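Local coordinates for sensor protein CpxA (PDB 3V67), which probably acts as a membrane-bound sensor histidine kinase of a two-component system, of which this chain is the periplasmic, PAS-fold sensor domain, at residues R7-I12 against K93-L98; F59-N64 against E116-V121; G65-T70 against A80-V85; N75-A80 against G100-A105. All coordinates share one frame; numbering follows the deposited sequence.

Contact 1 (R7-I12 against K93-L98); sequences RKARDI and KPKQRL
The Asp11 and Lys95 side chains run alongside one another in the same direction at the edge of the chain's PAS-fold sheet, where the short, weakly bonded strand 10-11 meets strand 95-99. Bent at chi2 (-73°), the Lys95 chain passes its aliphatic part over Arg10 O and delivers NZ to Asp11 OD1 nearly along the C-O axis. This salt bridge is very short, NZ to OD1 2.4 Å. The antiparallel pairing rests on Arg10 and Gln96, a hydrogen-bonded pair with side chains on one face of the sheet. Arg10 N gives Gln96 O a nearly straight bond (3.1 Å, 170°), and Gln96 N returns one to Arg10 O at 2.8 Å; both donors lie in the carbonyl planes. The Arg10 side chain, though poorly ordered, makes a salt bridge with Asp14 of the second subunit, so this edge also takes part in the assembly.

Arg7 and Arg97 cross obliquely, their guanidinium planes 50° apart. Ala9 CB sits over one face of the Arg97 group, towards its rim and 3.6 Å from Arg97 NH1, while Arg7 CB meets its edge. Arg7 NH1 reaches Leu98 O at 3.0 Å, a weak bond. At the other end Ile12 crosses Pro94 at about a right angle, CD1 to CB 3.7 Å. One water bridges Lys8 O and Leu98 N; another accepts from Ile12 N and donates to Pro94 O, 2.6 Å from its oxygen.

Contact 2 (F59-N64 against E116-V121); sequences FFSDYN and ELLMYV
The Tyr63 ring receives Leu118 on one face: CD1 stands 3.9 Å from the ring centroid, 16° off the normal, a CH-pi contact between groups that cross at about a right angle. Glu116 O lies at the ring's edge, and a water bridges Tyr63 OH to Leu117 O. The Tyr120 ring is met edge-on by Phe59 O and by Ser61, whose OG is hydrogen-bonded to Tyr120 OH at 2.6 Å. Ser61 OG takes the crowded position between the backbone N and the carbonyl carbon, which turns it to that hydroxyl. Phe60 and Met119 run alongside each other with CE1 3.6 Å from CG, and Met119 SD makes an oblique Met-aromatic contact with the Phe60 ring.

Four backbone bonds underlie this packing. Phe59 exchanges two with Tyr120, both donors standing above the carbonyl planes, whereas the two between Ser61 and Leu118 lie in plane; Ser61 N to Leu118 O is 2.9 Å. Further along the chain, Asp62 OD1 accepts from Asn64 N at 2.7 Å, closing an Asx turn. Phe59 and Tyr120 face helix 75-87, while Phe60 faces helix 37-46: an antiparallel strand pair inside the PAS-fold sheet, with helices on both faces.

Contact 3 (G65-T70 against A80-V85); sequences GNVLTT and AMQNFV
Met81 O, a carbonyl in the helical turn that meets 65-70, is held within these segments by one hydrogen bond, from Val85 N at 2.9 Å. This bond ties together the two helical residues that offer apolar side chains to the strand. No hydrogen bond crosses between the two segments, and the contact is carried by Val67, which directs its CB at the helix. Its CG1 is anti to the backbone N (chi1 178°), so that CG2, beside the N, projects among Met81, Gln82 and Val85.

Met81 enters with CG, 3.9 Å from Val67 CG2 and 4.0 Å from Val67 CG1, and then bends at both chi2 and chi3, which carries CE away to Phe59 and Tyr120 of the sheet. Val85 crosses Val67 obliquely, its CG2 3.8 Å from Val67 CG2. In this PAS fold, the short, weakly bonded strand 67-68 is an outermost strand of the antiparallel sheet within the chain, bonded through Leu68 to Phe60, and helix 75-87 lies across one face of that sheet; Val67 therefore joins the sheet's edge to the flank of the helix. Gln82 comes from the exposed side, its chain bent at chi2 (73°) so that OE1 lies 3.3 Å from Val67 CG2, an amide oxygen against a methyl group.

Gly65, in the turn leading into the strand, has a positive phi of 88°, at which the carbonyl oxygen of Asn64 would crowd any CB. Its carbonyl group lies side-on to Val85, with Gly65 O 3.8 Å from Val85 CG1.

Contact 4 (N75-A80 against G100-A105); sequences NFQLRA and GRYMIA
Helix 75-80 runs at 43° to strand 102-105, the two short axes 9.8 Å apart at their closest, and no hydrogen bond crosses between the segments. From the helix come Phe76, Gln77 and Ala80, one turn held by the bond from Ala80 N to Phe76 O; from the strand come Tyr102 and Ile104, two residues apart and both directed at the helix.

Tyr102 meets all three helical residues. Gln77 crosses it at about a right angle, extended beyond CG, and lays CG over one ring face, towards the rim and 4.2 Å from the centroid, as a CH-pi contact. Its amide plane is turned only 13° from that of the ring, so the flat end of the side chain lies almost parallel to the tyrosine. The amide oxygen of Gln77 finds its polar partner elsewhere, in a hydrogen bond with Arg57.

Phe76 and Tyr102 pass one another running in opposite senses. CG of Phe76 is anti to the backbone N, which swings the ring towards the strand and brings its edge, CE2, to 3.5 Å from Tyr102 CB. The two rings are oblique, their planes 64° apart and their centroids 5.9 Å from one another. Ala80 CB approaches the Tyr102 ring at its edge, 4.4 Å from CD2. The same methyl meets the tip of Ile104, CB to CD1 3.6 Å, and Ile104 CD1 comes still nearer Ala80 C, at 3.5 Å. Tyr102 also packs on Phe59 of strand 57-61. The arrangement is helix-on-sheet packing within the PAS fold, with helix 75-87 lying over strand 102-112.

Contacts 1 and 2 are strand pairings within one antiparallel sheet, whereas contacts 3 and 4 pack helix 75-87 against it and share Ala80. Contact 2 is buried and combines regular backbone bonding with aromatic rings; contact 1, at an outer edge of the chain's own sheet and only partly buried, relies more on charged groups and waters, and it alone touches the second subunit. Contact 4 is buried and aromatic, while contact 3, at the other outer strand, is smaller and mainly aliphatic. Direct joints link them: Phe84 of 80-85 packs on Arg97, Met81 CE lies against Phe59 and Tyr120, and backbone pairing connects Arg97 with Ile104 and Val121 with Ala105.

Contact 1 (R7-I12 against K93-L98)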
# COMPACT_ATOMS: atom_id res chain seq x y z
N ARG A 7 -12.75 6.72 -8.62
CA ARG A 7 -11.43 6.70 -7.99
C ARG A 7 -11.38 6.89 -6.46
O ARG A 7 -12.38 7.11 -5.79
CB ARG A 7 -10.43 7.60 -8.73
CG ARG A 7 -9.26 6.82 -9.34
CD ARG A 7 -8.63 7.54 -10.52
NE ARG A 7 -9.42 7.42 -11.74
CZ ARG A 7 -9.23 6.51 -12.68
NH1 ARG A 7 -8.26 5.61 -12.55
NH2 ARG A 7 -10.01 6.48 -13.76
N LYS A 8 -10.15 6.80 -5.97
CA LYS A 8 -9.78 6.42 -4.61
C LYS A 8 -8.47 7.13 -4.28
O LYS A 8 -7.39 6.63 -4.57
CB LYS A 8 -9.53 4.91 -4.54
CG LYS A 8 -10.18 4.06 -5.65
CD LYS A 8 -9.31 3.99 -6.91
CE LYS A 8 -10.04 3.32 -8.06
NZ LYS A 8 -9.26 3.35 -9.33
N ALA A 9 -8.57 8.32 -3.68
CA ALA A 9 -7.39 9.03 -3.23
C ALA A 9 -6.85 8.35 -1.97
O ALA A 9 -7.41 8.51 -0.89
CB ALA A 9 -7.71 10.49 -2.96
N ARG A 10 -5.78 7.60 -2.13
CA ARG A 10 -5.23 6.81 -1.04
C ARG A 10 -3.96 7.44 -0.49
O ARG A 10 -3.29 8.20 -1.19
CB ARG A 10 -4.96 5.38 -1.51
CG ARG A 10 -6.18 4.72 -2.12
CD ARG A 10 -5.82 3.50 -2.94
NE ARG A 10 -5.22 2.44 -2.14
CZ ARG A 10 -5.14 1.17 -2.52
NH1 ARG A 10 -5.64 0.80 -3.69
NH2 ARG A 10 -4.57 0.27 -1.73
N ASP A 11 -3.65 7.13 0.76
CA ASP A 11 -2.44 7.63 1.40
C ASP A 11 -1.20 7.09 0.70
O ASP A 11 -1.19 5.96 0.22
CB ASP A 11 -2.41 7.22 2.87
CG ASP A 11 -3.29 8.09 3.74
OD1 ASP A 11 -4.03 8.94 3.18
OD2 ASP A 11 -3.26 7.92 4.97
N ILE A 12 -0.15 7.90 0.66
CA ILE A 12 1.14 7.46 0.18
C ILE A 12 1.88 6.81 1.34
O ILE A 12 1.95 7.38 2.43
CB ILE A 12 1.98 8.63 -0.35
CG1 ILE A 12 1.14 9.51 -1.28
CG2 ILE A 12 3.22 8.14 -1.05
CD1 ILE A 12 1.84 10.78 -1.73
N LYS A 93 -2.76 17.87 1.28
CA LYS A 93 -2.58 16.45 1.59
C LYS A 93 -2.21 15.65 0.34
O LYS A 93 -3.05 15.44 -0.53
CB LYS A 93 -3.83 15.87 2.24
CG LYS A 93 -4.94 16.87 2.45
CD LYS A 93 -5.11 17.20 3.92
CE LYS A 93 -5.88 16.11 4.65
NZ LYS A 93 -7.28 15.98 4.13
N PRO A 94 -0.95 15.21 0.26
CA PRO A 94 -0.50 14.36 -0.84
C PRO A 94 -1.18 13.00 -0.79
O PRO A 94 -1.25 12.38 0.27
CB PRO A 94 1.00 14.20 -0.57
CG PRO A 94 1.36 15.37 0.28
CD PRO A 94 0.16 15.60 1.14
N LYS A 95 -1.68 12.55 -1.94
CA LYS A 95 -2.32 11.25 -2.04
C LYS A 95 -1.80 10.54 -3.28
O LYS A 95 -0.99 11.09 -4.02
CB LYS A 95 -3.84 11.41 -2.13
CG LYS A 95 -4.49 12.06 -0.92
CD LYS A 95 -4.51 11.12 0.28
CE LYS A 95 -5.25 11.76 1.45
NZ LYS A 95 -5.35 10.84 2.61
N GLN A 96 -2.27 9.31 -3.50
CA GLN A 96 -1.94 8.60 -4.73
C GLN A 96 -3.18 7.98 -5.38
O GLN A 96 -4.11 7.56 -4.69
CB GLN A 96 -0.85 7.56 -4.50
CG GLN A 96 -1.22 6.44 -3.54
CD GLN A 96 -0.08 5.47 -3.32
OE1 GLN A 96 1.08 5.79 -3.56
NE2 GLN A 96 -0.41 4.26 -2.87
N ARG A 97 -3.17 7.92 -6.71
CA ARG A 97 -4.26 7.33 -7.48
C ARG A 97 -3.72 6.35 -8.51
O ARG A 97 -2.67 6.60 -9.12
CB ARG A 97 -5.08 8.42 -8.19
CG ARG A 97 -6.08 9.14 -7.30
CD ARG A 97 -6.83 10.21 -8.09
NE ARG A 97 -8.14 10.49 -7.50
CZ ARG A 97 -8.37 11.43 -6.60
NH1 ARG A 97 -7.38 12.19 -6.15
NH2 ARG A 97 -9.60 11.62 -6.13
N LEU A 98 -4.43 5.25 -8.72
CA LEU A 98 -3.99 4.24 -9.67
C LEU A 98 -4.71 4.37 -11.01
O LEU A 98 -5.94 4.33 -11.08
CB LEU A 98 -4.18 2.83 -9.10
CG LEU A 98 -3.59 1.69 -9.92
CD1 LEU A 98 -2.09 1.87 -10.09
CD2 LEU A 98 -3.90 0.35 -9.28
O HOH W 1 -6.36 4.87 -6.76
O HOH W 2 -0.90 10.65 2.18

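Contact 2 (F59-N64 against E116-V121)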
# COMPACT_ATOMS: atom_id res chain seq x y z
N PHE A 59 6.55 14.81 -12.50
CA PHE A 59 5.67 15.77 -13.16
C PHE A 59 5.59 17.05 -12.35
O PHE A 59 5.89 17.06 -11.16
CB PHE A 59 4.25 15.22 -13.28
CG PHE A 59 4.06 14.19 -14.36
CD1 PHE A 59 3.66 14.57 -15.63
CD2 PHE A 59 4.22 12.84 -14.09
CE1 PHE A 59 3.44 13.62 -16.62
CE2 PHE A 59 4.01 11.89 -15.08
CZ PHE A 59 3.62 12.28 -16.34
N PHE A 60 5.15 18.13 -12.99
CA PHE A 60 4.97 19.40 -12.31
C PHE A 60 3.64 20.03 -12.68
O PHE A 60 3.10 19.76 -13.74
CB PHE A 60 6.12 20.35 -12.65
CG PHE A 60 7.46 19.89 -12.15
CD1 PHE A 60 7.81 20.07 -10.83
CD2 PHE A 60 8.36 19.28 -13.01
CE1 PHE A 60 9.04 19.64 -10.36
CE2 PHE A 60 9.59 18.86 -12.55
CZ PHE A 60 9.93 19.04 -11.23
N SER A 61 3.13 20.88 -11.79
CA SER A 61 1.97 21.69 -12.10
C SER A 61 2.07 22.99 -11.32
O SER A 61 2.93 23.14 -10.46
CB SER A 61 0.67 20.97 -11.74
OG SER A 61 0.36 21.14 -10.36
N ASP A 62 1.20 23.95 -11.64
CA ASP A 62 1.14 25.18 -10.86
C ASP A 62 0.01 25.07 -9.84
O ASP A 62 -0.52 23.99 -9.61
CB ASP A 62 0.98 26.42 -11.75
CG ASP A 62 -0.20 26.32 -12.71
OD1 ASP A 62 -1.23 25.71 -12.36
OD2 ASP A 62 -0.08 26.85 -13.84
N TYR A 63 -0.34 26.20 -9.23
CA TYR A 63 -1.46 26.23 -8.29
C TYR A 63 -2.74 26.70 -8.98
O TYR A 63 -3.63 27.24 -8.33
CB TYR A 63 -1.14 27.14 -7.11
CG TYR A 63 -0.14 26.58 -6.14
CD1 TYR A 63 -0.56 25.84 -5.04
CD2 TYR A 63 1.22 26.78 -6.31
CE1 TYR A 63 0.36 25.32 -4.14
CE2 TYR A 63 2.14 26.27 -5.41
CZ TYR A 63 1.71 25.54 -4.33
OH TYR A 63 2.62 25.03 -3.45
N ASN A 64 -2.81 26.50 -10.29
CA ASN A 64 -3.99 26.88 -11.06
C ASN A 64 -4.53 25.74 -11.91
O ASN A 64 -5.37 25.95 -12.79
CB ASN A 64 -3.68 28.09 -11.95
CG ASN A 64 -3.55 29.38 -11.16
OD1 ASN A 64 -4.31 29.62 -10.22
ND2 ASN A 64 -2.59 30.21 -11.53
N GLU A 116 6.70 29.19 -7.12
CA GLU A 116 6.07 28.16 -6.30
C GLU A 116 5.20 27.23 -7.14
O GLU A 116 4.16 27.64 -7.66
CB GLU A 116 5.26 28.78 -5.17
CG GLU A 116 6.09 29.31 -4.02
CD GLU A 116 5.25 29.99 -2.95
OE1 GLU A 116 4.15 30.49 -3.29
OE2 GLU A 116 5.67 30.03 -1.78
N LEU A 117 5.63 25.98 -7.25
CA LEU A 117 4.95 24.99 -8.06
C LEU A 117 4.67 23.73 -7.25
O LEU A 117 4.93 23.68 -6.04
CB LEU A 117 5.81 24.62 -9.27
CG LEU A 117 6.31 25.79 -10.11
CD1 LEU A 117 7.26 25.29 -11.19
CD2 LEU A 117 5.14 26.55 -10.72
N LEU A 118 4.15 22.71 -7.92
CA LEU A 118 3.86 21.44 -7.27
C LEU A 118 4.48 20.29 -8.04
O LEU A 118 4.44 20.25 -9.27
CB LEU A 118 2.35 21.25 -7.14
CG LEU A 118 1.65 22.33 -6.31
CD1 LEU A 118 0.20 22.46 -6.71
CD2 LEU A 118 1.77 22.02 -4.82
N MET A 119 5.05 19.34 -7.31
CA MET A 119 5.73 18.20 -7.88
C MET A 119 4.92 16.93 -7.65
O MET A 119 4.24 16.78 -6.63
CB MET A 119 7.13 18.04 -7.27
CG MET A 119 8.04 17.09 -8.03
SD MET A 119 9.55 16.68 -7.12
CE MET A 119 8.96 15.32 -6.11
N TYR A 120 4.99 16.03 -8.62
CA TYR A 120 4.27 14.77 -8.57
C TYR A 120 5.21 13.68 -9.06
O TYR A 120 6.20 13.96 -9.74
CB TYR A 120 3.05 14.82 -9.50
CG TYR A 120 2.13 16.00 -9.31
CD1 TYR A 120 0.93 15.86 -8.62
CD2 TYR A 120 2.43 17.25 -9.84
CE1 TYR A 120 0.06 16.93 -8.45
CE2 TYR A 120 1.58 18.33 -9.68
CZ TYR A 120 0.40 18.16 -8.98
OH TYR A 120 -0.46 19.23 -8.82
N VAL A 121 4.89 12.43 -8.73
CA VAL A 121 5.69 11.30 -9.19
C VAL A 121 4.80 10.20 -9.74
O VAL A 121 3.90 9.71 -9.05
CB VAL A 121 6.60 10.74 -8.07
CG1 VAL A 121 7.36 9.53 -8.56
CG2 VAL A 121 7.56 11.80 -7.56
O HOH W 3 5.10 25.80 -3.75

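Contact 3 (G65-T70 against A80-V85)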
# COMPACT_ATOMS: atom_id res chain seq x y z
N GLY A 65 -4.04 24.53 -11.66
CA GLY A 65 -4.56 23.34 -12.31
C GLY A 65 -3.92 22.98 -13.64
O GLY A 65 -4.48 22.18 -14.40
N ASN A 66 -2.76 23.56 -13.94
CA ASN A 66 -2.11 23.30 -15.22
C ASN A 66 -0.85 22.45 -15.09
O ASN A 66 0.05 22.78 -14.32
CB ASN A 66 -1.80 24.62 -15.94
CG ASN A 66 -2.93 25.63 -15.80
OD1 ASN A 66 -3.98 25.50 -16.42
ND2 ASN A 66 -2.70 26.66 -14.99
N VAL A 67 -0.80 21.34 -15.83
CA VAL A 67 0.38 20.48 -15.85
C VAL A 67 1.50 21.14 -16.66
O VAL A 67 1.26 21.62 -17.77
CB VAL A 67 0.07 19.09 -16.45
CG1 VAL A 67 1.32 18.23 -16.52
CG2 VAL A 67 -1.01 18.39 -15.64
N LEU A 68 2.71 21.17 -16.11
CA LEU A 68 3.84 21.79 -16.79
C LEU A 68 4.85 20.74 -17.21
O LEU A 68 5.49 20.11 -16.37
CB LEU A 68 4.53 22.79 -15.87
CG LEU A 68 3.63 23.83 -15.21
CD1 LEU A 68 4.44 24.77 -14.35
CD2 LEU A 68 2.85 24.60 -16.27
N THR A 69 5.01 20.56 -18.52
CA THR A 69 5.95 19.59 -19.06
C THR A 69 6.27 19.90 -20.51
O THR A 69 5.46 20.50 -21.22
CB THR A 69 5.40 18.15 -18.93
OG1 THR A 69 6.42 17.20 -19.28
CG2 THR A 69 4.19 17.96 -19.84
N THR A 70 7.46 19.51 -20.95
CA THR A 70 7.77 19.46 -22.37
C THR A 70 7.17 18.15 -22.83
O THR A 70 7.35 17.14 -22.15
CB THR A 70 9.29 19.42 -22.62
OG1 THR A 70 9.72 18.05 -22.64
CG2 THR A 70 10.04 20.15 -21.52
N ALA A 80 -3.07 10.58 -17.51
CA ALA A 80 -3.20 10.20 -16.11
C ALA A 80 -2.83 11.36 -15.19
O ALA A 80 -3.54 11.65 -14.23
CB ALA A 80 -2.32 8.98 -15.81
N MET A 81 -1.72 12.03 -15.50
CA MET A 81 -1.28 13.17 -14.70
C MET A 81 -2.30 14.31 -14.70
O MET A 81 -2.63 14.84 -13.64
CB MET A 81 0.08 13.69 -15.15
CG MET A 81 0.52 14.97 -14.43
SD MET A 81 0.42 14.87 -12.63
CE MET A 81 1.44 13.44 -12.30
N GLN A 82 -2.78 14.67 -15.88
CA GLN A 82 -3.78 15.73 -15.99
C GLN A 82 -5.01 15.41 -15.15
O GLN A 82 -5.48 16.24 -14.35
CB GLN A 82 -4.18 15.96 -17.44
CG GLN A 82 -5.41 16.85 -17.63
CD GLN A 82 -5.13 18.32 -17.35
OE1 GLN A 82 -4.06 18.69 -16.87
NE2 GLN A 82 -6.10 19.17 -17.68
N ASN A 83 -5.52 14.19 -15.33
CA ASN A 83 -6.66 13.73 -14.55
C ASN A 83 -6.39 13.85 -13.05
O ASN A 83 -7.24 14.33 -12.30
CB ASN A 83 -7.02 12.29 -14.91
CG ASN A 83 -8.24 11.80 -14.16
OD1 ASN A 83 -8.13 11.28 -13.05
ND2 ASN A 83 -9.41 11.97 -14.76
N PHE A 84 -5.20 13.42 -12.63
CA PHE A 84 -4.82 13.48 -11.22
C PHE A 84 -4.87 14.91 -10.70
O PHE A 84 -5.44 15.18 -9.64
CB PHE A 84 -3.42 12.89 -11.00
CG PHE A 84 -3.03 12.81 -9.55
CD1 PHE A 84 -3.35 11.69 -8.79
CD2 PHE A 84 -2.33 13.84 -8.94
CE1 PHE A 84 -2.99 11.61 -7.46
CE2 PHE A 84 -1.97 13.77 -7.61
CZ PHE A 84 -2.30 12.65 -6.87
N VAL A 85 -4.26 15.82 -11.45
CA VAL A 85 -4.21 17.23 -11.06
C VAL A 85 -5.60 17.82 -10.91
O VAL A 85 -5.88 18.51 -9.92
CB VAL A 85 -3.40 18.06 -12.08
CG1 VAL A 85 -3.55 19.55 -11.79
CG2 VAL A 85 -1.94 17.66 -12.05

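Contact 4 (N75-A80 against G100-A105)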
# COMPACT_ATOMS: atom_id res chain seq x y z
N ASN A 75 1.89 9.46 -24.06
CA ASN A 75 0.66 10.23 -23.92
C ASN A 75 -0.17 9.77 -22.73
O ASN A 75 -0.83 10.58 -22.07
CB ASN A 75 -0.17 10.12 -25.20
CG ASN A 75 -0.48 11.47 -25.81
OD1 ASN A 75 -1.46 12.12 -25.45
ND2 ASN A 75 0.36 11.90 -26.75
N PHE A 76 -0.14 8.47 -22.47
CA PHE A 76 -0.91 7.87 -21.38
C PHE A 76 -0.57 8.47 -20.02
O PHE A 76 -1.46 8.89 -19.27
CB PHE A 76 -0.70 6.35 -21.36
CG PHE A 76 -1.05 5.71 -20.06
CD1 PHE A 76 -2.37 5.57 -19.67
CD2 PHE A 76 -0.06 5.24 -19.21
CE1 PHE A 76 -2.70 4.97 -18.47
CE2 PHE A 76 -0.38 4.65 -18.01
CZ PHE A 76 -1.70 4.51 -17.64
N GLN A 77 0.73 8.53 -19.71
CA GLN A 77 1.20 9.13 -18.46
C GLN A 77 0.72 10.57 -18.33
O GLN A 77 0.42 11.05 -17.24
CB GLN A 77 2.73 9.07 -18.40
CG GLN A 77 3.30 7.67 -18.53
CD GLN A 77 4.82 7.65 -18.62
OE1 GLN A 77 5.45 8.68 -18.87
NE2 GLN A 77 5.41 6.48 -18.41
N LEU A 78 0.64 11.26 -19.47
CA LEU A 78 0.23 12.65 -19.51
C LEU A 78 -1.26 12.80 -19.19
O LEU A 78 -1.67 13.68 -18.42
CB LEU A 78 0.55 13.25 -20.88
CG LEU A 78 0.71 14.77 -20.98
CD1 LEU A 78 0.97 15.38 -19.61
CD2 LEU A 78 1.85 15.09 -21.93
N ARG A 79 -2.07 11.92 -19.79
CA ARG A 79 -3.50 11.88 -19.50
C ARG A 79 -3.75 11.60 -18.02
O ARG A 79 -4.53 12.30 -17.36
CB ARG A 79 -4.18 10.80 -20.34
CG ARG A 79 -4.76 11.29 -21.66
CD ARG A 79 -3.89 10.91 -22.84
NE ARG A 79 -3.63 9.47 -22.87
CZ ARG A 79 -3.37 8.79 -23.98
NH1 ARG A 79 -3.35 9.41 -25.15
NH2 ARG A 79 -3.14 7.48 -23.92
N ALA A 80 -3.07 10.58 -17.51
CA ALA A 80 -3.20 10.20 -16.11
C ALA A 80 -2.83 11.36 -15.19
O ALA A 80 -3.54 11.65 -14.23
CB ALA A 80 -2.32 8.98 -15.81
N GLY A 100 -4.87 2.38 -14.25
CA GLY A 100 -4.50 1.10 -14.83
C GLY A 100 -3.44 0.45 -13.98
O GLY A 100 -3.73 -0.11 -12.92
N ARG A 101 -2.20 0.53 -14.43
CA ARG A 101 -1.07 -0.01 -13.69
C ARG A 101 -0.10 1.11 -13.34
O ARG A 101 1.00 0.86 -12.84
CB ARG A 101 -0.35 -1.09 -14.50
CG ARG A 101 -1.12 -2.39 -14.66
CD ARG A 101 -0.87 -3.34 -13.51
NE ARG A 101 -1.48 -4.65 -13.73
CZ ARG A 101 -0.91 -5.64 -14.41
NH1 ARG A 101 0.29 -5.47 -14.96
NH2 ARG A 101 -1.54 -6.79 -14.56
N TYR A 102 -0.50 2.35 -13.60
CA TYR A 102 0.36 3.50 -13.37
C TYR A 102 -0.11 4.34 -12.19
O TYR A 102 -1.11 5.05 -12.28
CB TYR A 102 0.42 4.37 -14.63
CG TYR A 102 1.54 5.38 -14.65
CD1 TYR A 102 2.87 4.97 -14.71
CD2 TYR A 102 1.28 6.74 -14.62
CE1 TYR A 102 3.90 5.89 -14.73
CE2 TYR A 102 2.30 7.67 -14.65
CZ TYR A 102 3.61 7.24 -14.70
OH TYR A 102 4.64 8.16 -14.72
N MET A 103 0.61 4.24 -11.08
CA MET A 103 0.29 5.01 -9.88
C MET A 103 0.85 6.42 -9.96
O MET A 103 1.96 6.64 -10.46
CB MET A 103 0.86 4.31 -8.64
CG MET A 103 0.44 4.94 -7.33
SD MET A 103 -1.23 4.46 -6.86
CE MET A 103 -0.93 2.79 -6.28
N ILE A 104 0.08 7.39 -9.47
CA ILE A 104 0.53 8.77 -9.44
C ILE A 104 0.36 9.37 -8.05
O ILE A 104 -0.72 9.31 -7.46
CB ILE A 104 -0.24 9.62 -10.45
CG1 ILE A 104 0.22 9.29 -11.87
CG2 ILE A 104 -0.05 11.10 -10.16
CD1 ILE A 104 -0.43 10.12 -12.94
N ALA A 105 1.44 9.95 -7.53
CA ALA A 105 1.44 10.48 -6.17
C ALA A 105 1.78 11.97 -6.13
O ALA A 105 2.67 12.44 -6.85
CB ALA A 105 2.41 9.69 -5.29